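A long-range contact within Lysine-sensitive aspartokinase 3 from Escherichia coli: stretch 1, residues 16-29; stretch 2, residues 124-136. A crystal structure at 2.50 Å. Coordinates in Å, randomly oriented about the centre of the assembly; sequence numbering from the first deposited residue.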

ATOM      1  N   ASP A  16     -27.057  -9.488  34.961  1.00 56.69           N
ATOM      2  CA  ASP A  16     -28.109  -9.831  35.908  1.00 59.88           C
ATOM      3  C   ASP A  16     -28.076  -8.969  37.151  1.00 61.01           C
ATOM      4  O   ASP A  16     -27.173  -8.148  37.336  1.00 61.28           O
ATOM      5  CB  ASP A  16     -27.988 -11.293  36.321  1.00 53.82           C
ATOM      6  CG  ASP A  16     -26.610 -11.629  36.841  1.00 64.30           C
ATOM      7  OD1 ASP A  16     -26.041 -10.800  37.591  1.00 60.25           O
ATOM      8  OD2 ASP A  16     -26.101 -12.722  36.501  1.00 67.02           O
ATOM      9  N   PHE A  17     -29.065  -9.185  38.009  1.00 62.28           N
ATOM     10  CA  PHE A  17     -29.189  -8.443  39.251  1.00 66.58           C
ATOM     11  C   PHE A  17     -27.863  -8.301  40.022  1.00 68.85           C
ATOM     12  O   PHE A  17     -27.414  -7.184  40.291  1.00 69.26           O
ATOM     13  CB  PHE A  17     -30.247  -9.108  40.131  1.00 68.95           C
ATOM     14  CG  PHE A  17     -30.601  -8.317  41.356  1.00 70.63           C
ATOM     15  CD1 PHE A  17     -30.180  -8.731  42.613  1.00 70.32           C
ATOM     16  CD2 PHE A  17     -31.361  -7.153  41.250  1.00 74.95           C
ATOM     17  CE1 PHE A  17     -30.508  -7.998  43.751  1.00 76.18           C
ATOM     18  CE2 PHE A  17     -31.696  -6.411  42.379  1.00 74.61           C
ATOM     19  CZ  PHE A  17     -31.269  -6.834  43.634  1.00 77.00           C
ATOM     20  N   ASP A  18     -27.236  -9.424  40.369  1.00 68.90           N
ATOM     21  CA  ASP A  18     -25.975  -9.387  41.110  1.00 67.41           C
ATOM     22  C   ASP A  18     -24.959  -8.495  40.420  1.00 66.26           C
ATOM     23  O   ASP A  18     -24.494  -7.502  40.987  1.00 64.15           O
ATOM     24  CB  ASP A  18     -25.396 -10.795  41.257  1.00 69.70           C
ATOM     25  CG  ASP A  18     -26.294 -11.711  42.069  1.00 79.49           C
ATOM     26  OD1 ASP A  18     -26.783 -11.273  43.138  1.00 76.89           O
ATOM     27  OD2 ASP A  18     -26.505 -12.867  41.640  1.00 80.24           O
ATOM     28  N   ALA A  19     -24.626  -8.868  39.186  1.00 64.96           N
ATOM     29  CA  ALA A  19     -23.673  -8.133  38.365  1.00 58.10           C
ATOM     30  C   ALA A  19     -24.029  -6.654  38.352  1.00 52.86           C
ATOM     31  O   ALA A  19     -23.174  -5.773  38.544  1.00 45.27           O
ATOM     32  CB  ALA A  19     -23.699  -8.688  36.944  1.00 56.18           C
ATOM     33  N   MET A  20     -25.308  -6.391  38.123  1.00 49.70           N
ATOM     34  CA  MET A  20     -25.781  -5.025  38.073  1.00 51.54           C
ATOM     35  C   MET A  20     -25.410  -4.360  39.384  1.00 51.32           C
ATOM     36  O   MET A  20     -24.986  -3.211  39.403  1.00 54.13           O
ATOM     37  CB  MET A  20     -27.290  -5.008  37.852  1.00 50.20           C
ATOM     38  CG  MET A  20     -27.773  -3.770  37.140  1.00 51.47           C
ATOM     39  SD  MET A  20     -29.067  -4.139  35.939  1.00 57.11           S
ATOM     40  CE  MET A  20     -30.484  -3.704  36.837  1.00 48.03           C
ATOM     41  N   ASN A  21     -25.559  -5.101  40.479  1.00 51.70           N
ATOM     42  CA  ASN A  21     -25.216  -4.597  41.801  1.00 51.86           C
ATOM     43  C   ASN A  21     -23.699  -4.358  41.914  1.00 52.58           C
ATOM     44  O   ASN A  21     -23.257  -3.280  42.338  1.00 49.87           O
ATOM     45  CB  ASN A  21     -25.680  -5.586  42.881  1.00 52.23           C
ATOM     46  CG  ASN A  21     -27.072  -5.258  43.426  1.00 52.79           C
ATOM     47  OD1 ASN A  21     -27.369  -4.105  43.771  1.00 48.32           O
ATOM     48  ND2 ASN A  21     -27.921  -6.273  43.525  1.00 49.18           N
ATOM     49  N   ARG A  22     -22.899  -5.358  41.548  1.00 51.18           N
ATOM     50  CA  ARG A  22     -21.450  -5.185  41.591  1.00 50.58           C
ATOM     51  C   ARG A  22     -21.137  -3.841  40.942  1.00 54.32           C
ATOM     52  O   ARG A  22     -20.382  -3.036  41.487  1.00 56.82           O
ATOM     53  CB  ARG A  22     -20.732  -6.285  40.805  1.00 45.85           C
ATOM     54  CG  ARG A  22     -20.426  -7.551  41.579  1.00 45.08           C
ATOM     55  CD  ARG A  22     -19.830  -8.622  40.665  1.00 42.52           C
ATOM     56  NE  ARG A  22     -20.805  -9.665  40.350  1.00 60.22           N
ATOM     57  CZ  ARG A  22     -21.197  -9.991  39.119  1.00 62.99           C
ATOM     58  NH1 ARG A  22     -20.701  -9.354  38.065  1.00 69.75           N
ATOM     59  NH2 ARG A  22     -22.086 -10.964  38.941  1.00 65.35           N
ATOM     60  N   SER A  23     -21.741  -3.608  39.779  1.00 53.09           N
ATOM     61  CA  SER A  23     -21.525  -2.375  39.034  1.00 55.96           C
ATOM     62  C   SER A  23     -22.066  -1.146  39.749  1.00 56.19           C
ATOM     63  O   SER A  23     -21.476  -0.071  39.674  1.00 56.60           O
ATOM     64  CB  SER A  23     -22.151  -2.484  37.637  1.00 55.44           C
ATOM     65  OG  SER A  23     -21.480  -3.460  36.856  1.00 44.14           O
ATOM     66  N   ALA A  24     -23.188  -1.298  40.436  1.00 57.30           N
ATOM     67  CA  ALA A  24     -23.767  -0.171  41.152  1.00 60.81           C
ATOM     68  C   ALA A  24     -22.821   0.219  42.280  1.00 62.61           C
ATOM     69  O   ALA A  24     -22.626   1.409  42.559  1.00 63.75           O
ATOM     70  CB  ALA A  24     -25.131  -0.537  41.713  1.00 59.24           C
ATOM     71  N   ASP A  25     -22.229  -0.784  42.927  1.00 61.21           N
ATOM     72  CA  ASP A  25     -21.295  -0.510  44.013  1.00 62.87           C
ATOM     73  C   ASP A  25     -20.216   0.404  43.445  1.00 62.00           C
ATOM     74  O   ASP A  25     -20.106   1.570  43.837  1.00 59.27           O
ATOM     75  CB  ASP A  25     -20.670  -1.806  44.546  1.00 66.89           C
ATOM     76  CG  ASP A  25     -21.695  -2.726  45.216  1.00 77.48           C
ATOM     77  OD1 ASP A  25     -22.600  -2.227  45.925  1.00 82.52           O
ATOM     78  OD2 ASP A  25     -21.583  -3.958  45.054  1.00 80.10           O
ATOM     79  N   ILE A  26     -19.446  -0.131  42.500  1.00 62.36           N
ATOM     80  CA  ILE A  26     -18.376   0.607  41.831  1.00 62.26           C
ATOM     81  C   ILE A  26     -18.718   2.080  41.537  1.00 63.42           C
ATOM     82  O   ILE A  26     -17.901   2.975  41.766  1.00 59.84           O
ATOM     83  CB  ILE A  26     -18.014  -0.080  40.509  1.00 59.69           C
ATOM     84  CG1 ILE A  26     -17.463  -1.476  40.786  1.00 49.58           C
ATOM     85  CG2 ILE A  26     -17.006   0.755  39.743  1.00 63.71           C
ATOM     86  CD1 ILE A  26     -16.838  -2.118  39.568  1.00 39.59           C
ATOM     87  N   VAL A  27     -19.918   2.328  41.022  1.00 64.26           N
ATOM     88  CA  VAL A  27     -20.328   3.694  40.713  1.00 68.88           C
ATOM     89  C   VAL A  27     -20.342   4.551  41.982  1.00 74.39           C
ATOM     90  O   VAL A  27     -20.138   5.771  41.936  1.00 73.73           O
ATOM     91  CB  VAL A  27     -21.736   3.724  40.082  1.00 61.52           C
ATOM     92  CG1 VAL A  27     -22.122   5.141  39.736  1.00 48.88           C
ATOM     93  CG2 VAL A  27     -21.763   2.862  38.841  1.00 65.91           C
ATOM     94  N   LEU A  28     -20.576   3.897  43.116  1.00 77.88           N
ATOM     95  CA  LEU A  28     -20.645   4.581  44.401  1.00 79.14           C
ATOM     96  C   LEU A  28     -19.380   4.450  45.236  1.00 78.85           C
ATOM     97  O   LEU A  28     -19.426   4.582  46.455  1.00 80.01           O
ATOM     98  CB  LEU A  28     -21.849   4.061  45.188  1.00 73.78           C
ATOM     99  CG  LEU A  28     -23.133   4.190  44.367  1.00 65.08           C
ATOM    100  CD1 LEU A  28     -24.315   3.635  45.129  1.00 67.60           C
ATOM    101  CD2 LEU A  28     -23.344   5.642  44.024  1.00 53.30           C
ATOM    102  N   SER A  29     -18.260   4.182  44.572  1.00 78.73           N
ATOM    103  CA  SER A  29     -16.971   4.061  45.242  1.00 78.44           C
ATOM    104  C   SER A  29     -16.225   5.346  44.908  1.00 78.47           C
ATOM    105  O   SER A  29     -15.184   5.652  45.491  1.00 80.67           O
ATOM    106  CB  SER A  29     -16.190   2.853  44.713  1.00 78.64           C
ATOM    107  OG  SER A  29     -15.594   3.138  43.457  1.00 75.74           O
ATOM    108  N   LEU A 124     -33.192   1.226  32.505  1.00 56.96           N
ATOM    109  CA  LEU A 124     -34.374   1.435  33.339  1.00 54.60           C
ATOM    110  C   LEU A 124     -34.247   0.648  34.630  1.00 54.73           C
ATOM    111  O   LEU A 124     -34.590   1.136  35.706  1.00 56.97           O
ATOM    112  CB  LEU A 124     -35.638   0.987  32.624  1.00 50.46           C
ATOM    113  CG  LEU A 124     -36.236   2.006  31.667  1.00 60.93           C
ATOM    114  CD1 LEU A 124     -37.552   1.487  31.115  1.00 56.57           C
ATOM    115  CD2 LEU A 124     -36.450   3.307  32.410  1.00 63.62           C
ATOM    116  N   LEU A 125     -33.753  -0.577  34.521  1.00 50.62           N
ATOM    117  CA  LEU A 125     -33.603  -1.412  35.687  1.00 51.44           C
ATOM    118  C   LEU A 125     -32.491  -0.892  36.579  1.00 54.22           C
ATOM    119  O   LEU A 125     -32.650  -0.802  37.798  1.00 58.50           O
ATOM    120  CB  LEU A 125     -33.322  -2.859  35.271  1.00 50.54           C
ATOM    121  CG  LEU A 125     -34.424  -3.516  34.427  1.00 54.02           C
ATOM    122  CD1 LEU A 125     -34.041  -4.948  34.104  1.00 47.93           C
ATOM    123  CD2 LEU A 125     -35.760  -3.470  35.175  1.00 50.91           C
ATOM    124  N   PHE A 126     -31.365  -0.529  35.984  1.00 52.93           N
ATOM    125  CA  PHE A 126     -30.265  -0.048  36.794  1.00 52.14           C
ATOM    126  C   PHE A 126     -30.697   1.104  37.699  1.00 54.69           C
ATOM    127  O   PHE A 126     -30.360   1.105  38.886  1.00 57.58           O
ATOM    128  CB  PHE A 126     -29.084   0.383  35.924  1.00 46.71           C
ATOM    129  CG  PHE A 126     -27.782   0.454  36.677  1.00 49.44           C
ATOM    130  CD1 PHE A 126     -27.158  -0.707  37.119  1.00 49.92           C
ATOM    131  CD2 PHE A 126     -27.195   1.680  36.975  1.00 50.65           C
ATOM    132  CE1 PHE A 126     -25.973  -0.654  37.846  1.00 47.96           C
ATOM    133  CE2 PHE A 126     -26.013   1.746  37.701  1.00 43.71           C
ATOM    134  CZ  PHE A 126     -25.402   0.578  38.138  1.00 50.52           C
ATOM    135  N   VAL A 127     -31.445   2.074  37.170  1.00 52.87           N
ATOM    136  CA  VAL A 127     -31.870   3.192  38.008  1.00 54.98           C
ATOM    137  C   VAL A 127     -32.619   2.656  39.213  1.00 58.73           C
ATOM    138  O   VAL A 127     -32.459   3.159  40.328  1.00 59.36           O
ATOM    139  CB  VAL A 127     -32.777   4.201  37.259  1.00 54.31           C
ATOM    140  CG1 VAL A 127     -32.083   4.677  36.012  1.00 53.74           C
ATOM    141  CG2 VAL A 127     -34.117   3.583  36.927  1.00 65.15           C
ATOM    142  N   GLU A 128     -33.422   1.618  38.982  1.00 61.34           N
ATOM    143  CA  GLU A 128     -34.194   0.997  40.046  1.00 65.96           C
ATOM    144  C   GLU A 128     -33.286   0.327  41.061  1.00 69.67           C
ATOM    145  O   GLU A 128     -33.558   0.354  42.263  1.00 73.61           O
ATOM    146  CB  GLU A 128     -35.176  -0.019  39.474  1.00 68.89           C
ATOM    147  CG  GLU A 128     -36.360   0.632  38.793  1.00 79.67           C
ATOM    148  CD  GLU A 128     -36.958   1.747  39.635  1.00 87.34           C
ATOM    149  OE1 GLU A 128     -37.410   1.470  40.768  1.00 88.92           O
ATOM    150  OE2 GLU A 128     -36.963   2.905  39.162  1.00 86.05           O
ATOM    151  N   ILE A 129     -32.205  -0.279  40.588  1.00 68.65           N
ATOM    152  CA  ILE A 129     -31.280  -0.912  41.502  1.00 67.06           C
ATOM    153  C   ILE A 129     -30.573   0.156  42.335  1.00 70.65           C
ATOM    154  O   ILE A 129     -30.151  -0.105  43.463  1.00 73.07           O
ATOM    155  CB  ILE A 129     -30.248  -1.756  40.748  1.00 58.96           C
ATOM    156  CG1 ILE A 129     -30.809  -3.158  40.532  1.00 63.38           C
ATOM    157  CG2 ILE A 129     -28.958  -1.826  41.517  1.00 50.91           C
ATOM    158  CD1 ILE A 129     -29.779  -4.157  40.061  1.00 66.99           C
ATOM    159  N   LEU A 130     -30.460   1.359  41.782  1.00 71.68           N
ATOM    160  CA  LEU A 130     -29.800   2.452  42.483  1.00 75.81           C
ATOM    161  C   LEU A 130     -30.716   3.149  43.477  1.00 78.65           C
ATOM    162  O   LEU A 130     -30.262   3.578  44.542  1.00 81.16           O
ATOM    163  CB  LEU A 130     -29.244   3.474  41.490  1.00 77.89           C
ATOM    164  CG  LEU A 130     -28.068   3.007  40.636  1.00 79.82           C
ATOM    165  CD1 LEU A 130     -27.496   4.186  39.879  1.00 83.16           C
ATOM    166  CD2 LEU A 130     -27.001   2.404  41.521  1.00 84.38           C
ATOM    167  N   ARG A 131     -31.996   3.275  43.134  1.00 78.16           N
ATOM    168  CA  ARG A 131     -32.961   3.904  44.033  1.00 79.59           C
ATOM    169  C   ARG A 131     -33.390   2.958  45.156  1.00 81.72           C
ATOM    170  O   ARG A 131     -33.928   3.388  46.174  1.00 81.29           O
ATOM    171  CB  ARG A 131     -34.183   4.379  43.249  1.00 72.26           C
ATOM    172  CG  ARG A 131     -33.874   5.565  42.387  1.00 75.17           C
ATOM    173  CD  ARG A 131     -35.098   6.089  41.700  1.00 83.84           C
ATOM    174  NE  ARG A 131     -34.793   7.311  40.967  1.00 96.30           N
ATOM    175  CZ  ARG A 131     -35.663   7.958  40.199  1.00103.08           C
ATOM    176  NH1 ARG A 131     -36.901   7.498  40.059  1.00103.86           N
ATOM    177  NH2 ARG A 131     -35.295   9.068  39.571  1.00106.78           N
ATOM    178  N   GLU A 132     -33.148   1.668  44.960  1.00 84.02           N
ATOM    179  CA  GLU A 132     -33.489   0.669  45.962  1.00 84.89           C
ATOM    180  C   GLU A 132     -32.469   0.832  47.089  1.00 87.24           C
ATOM    181  O   GLU A 132     -32.529   0.147  48.114  1.00 90.34           O
ATOM    182  CB  GLU A 132     -33.390  -0.733  45.362  1.00 86.59           C
ATOM    183  CG  GLU A 132     -34.065  -1.815  46.179  1.00 89.95           C
ATOM    184  CD  GLU A 132     -34.423  -3.033  45.343  1.00 88.62           C
ATOM    185  OE1 GLU A 132     -33.676  -4.038  45.388  1.00 86.12           O
ATOM    186  OE2 GLU A 132     -35.452  -2.972  44.637  1.00 83.86           O
ATOM    187  N   ARG A 133     -31.533   1.757  46.882  1.00 85.41           N
ATOM    188  CA  ARG A 133     -30.491   2.061  47.854  1.00 85.13           C
ATOM    189  C   ARG A 133     -30.564   3.518  48.276  1.00 87.10           C
ATOM    190  O   ARG A 133     -29.575   4.066  48.767  1.00 85.09           O
ATOM    191  CB  ARG A 133     -29.110   1.829  47.265  1.00 85.01           C
ATOM    192  CG  ARG A 133     -28.854   0.455  46.735  1.00 83.49           C
ATOM    193  CD  ARG A 133     -27.407   0.363  46.323  1.00 71.08           C
ATOM    194  NE  ARG A 133     -27.041  -0.994  45.947  1.00 72.98           N
ATOM    195  CZ  ARG A 133     -25.788  -1.409  45.814  1.00 74.62           C
ATOM    196  NH1 ARG A 133     -24.790  -0.562  46.029  1.00 74.41           N
ATOM    197  NH2 ARG A 133     -25.531  -2.664  45.465  1.00 68.75           N
ATOM    198  N   ASP A 134     -31.720   4.146  48.067  1.00 90.92           N
ATOM    199  CA  ASP A 134     -31.903   5.557  48.425  1.00 95.80           C
ATOM    200  C   ASP A 134     -30.825   6.417  47.753  1.00 97.11           C
ATOM    201  O   ASP A 134     -29.978   7.017  48.424  1.00 97.00           O
ATOM    202  CB  ASP A 134     -31.824   5.741  49.946  1.00101.53           C
ATOM    203  CG  ASP A 134     -33.133   5.422  50.645  1.00101.59           C
ATOM    204  OD1 ASP A 134     -33.739   4.369  50.339  1.00 97.06           O
ATOM    205  OD2 ASP A 134     -33.555   6.224  51.511  1.00102.50           O
ATOM    206  N   VAL A 135     -30.859   6.479  46.428  1.00 97.43           N
ATOM    207  CA  VAL A 135     -29.892   7.263  45.687  1.00 94.28           C
ATOM    208  C   VAL A 135     -30.619   8.116  44.666  1.00 94.03           C
ATOM    209  O   VAL A 135     -31.564   7.664  44.023  1.00 93.14           O
ATOM    210  CB  VAL A 135     -28.889   6.344  44.930  1.00 89.95           C
ATOM    211  CG1 VAL A 135     -27.828   7.189  44.251  1.00 89.45           C
ATOM    212  CG2 VAL A 135     -28.247   5.351  45.885  1.00 78.36           C
ATOM    213  N   GLN A 136     -30.199   9.365  44.548  1.00 94.77           N
ATOM    214  CA  GLN A 136     -30.783  10.250  43.559  1.00 94.96           C
ATOM    215  C   GLN A 136     -30.245   9.784  42.219  1.00 92.17           C
ATOM    216  O   GLN A 136     -29.138  10.156  41.849  1.00 95.42           O
ATOM    217  CB  GLN A 136     -30.340  11.693  43.799  1.00 98.83           C
ATOM    218  CG  GLN A 136     -31.114  12.417  44.862  1.00108.72           C
ATOM    219  CD  GLN A 136     -32.582  12.433  44.544  1.00117.43           C
ATOM    220  OE1 GLN A 136     -33.310  11.477  44.840  1.00123.89           O
ATOM    221  NE2 GLN A 136     -33.044  13.531  43.910  1.00117.62           N
TER

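Helix 124-131 packs against helix 17-27 with an axial closest approach of 10.1 Å and a 64° angle between their N-to-C directions. Side chains make most of the close approaches, though the Phe-126 ring also reaches backbone of stretch 1. Leu-125 directs its CA-to-CB bond toward stretch 1, and Leu-125 CB lies 3.3 Å from Met-20 CE, a close apolar approach at the start of the interface.

Phe-126 leaves its backbone sideways, but with chi1 in the t well its ring reaches a hole formed by Met-20, Ser-23, Ala-24 and Val-27. Met-20 CG, 3.1 Å from Phe-126 CD1, meets the ring at its edge. The sulfur-aromatic geometry agrees: Met-20 SD lies 5.5 Å from the centroid of the Phe-126 ring and 88° off its normal. At the ring tip, Phe-126 CZ is 3.5 Å from Ala-24 CA, an approach to the helix backbone itself.

One turn later, Ile-129 points toward stretch 1 and fills a second hole, among Phe-17, Met-20, Asn-21 and Ala-24. Ile-129 CD1 lies 3.3 Å from Met-20 CE and 3.6 Å from Phe-17 CD2, while Ile-129 CG2 is 4.0 Å from Ala-24 CB. Leu-130 CD2 approaches the same Ala-24 CB at 3.5 Å; the small methyl thus touches both residues.

Beyond the helix, within the type I turn from Arg-131 to Asp-134, Arg-133 adds the polar component. Arg-133 NH1 donates to Asp-25 OD1 at 2.8 Å (150° at the hydrogen), forming a salt bridge supplemented by Arg-133 NH2 to Asp-25 OD1 at 3.0 Å. Arg-133 NH2 also donates to Asn-21 OD1 at 2.9 Å. Both acceptors lie near the guanidinium plane, as suits the in-plane N-H donors, although the two bonds from NH2 are bent, at 140° to Asn-21 and 136° to Asp-25. Ala-24 CB lies over one face, 4.2 Å from Arg-133 CZ. Finally, Val-135 CG2 meets Leu-28 CD1 at 4.4 Å, a looser apolar contact.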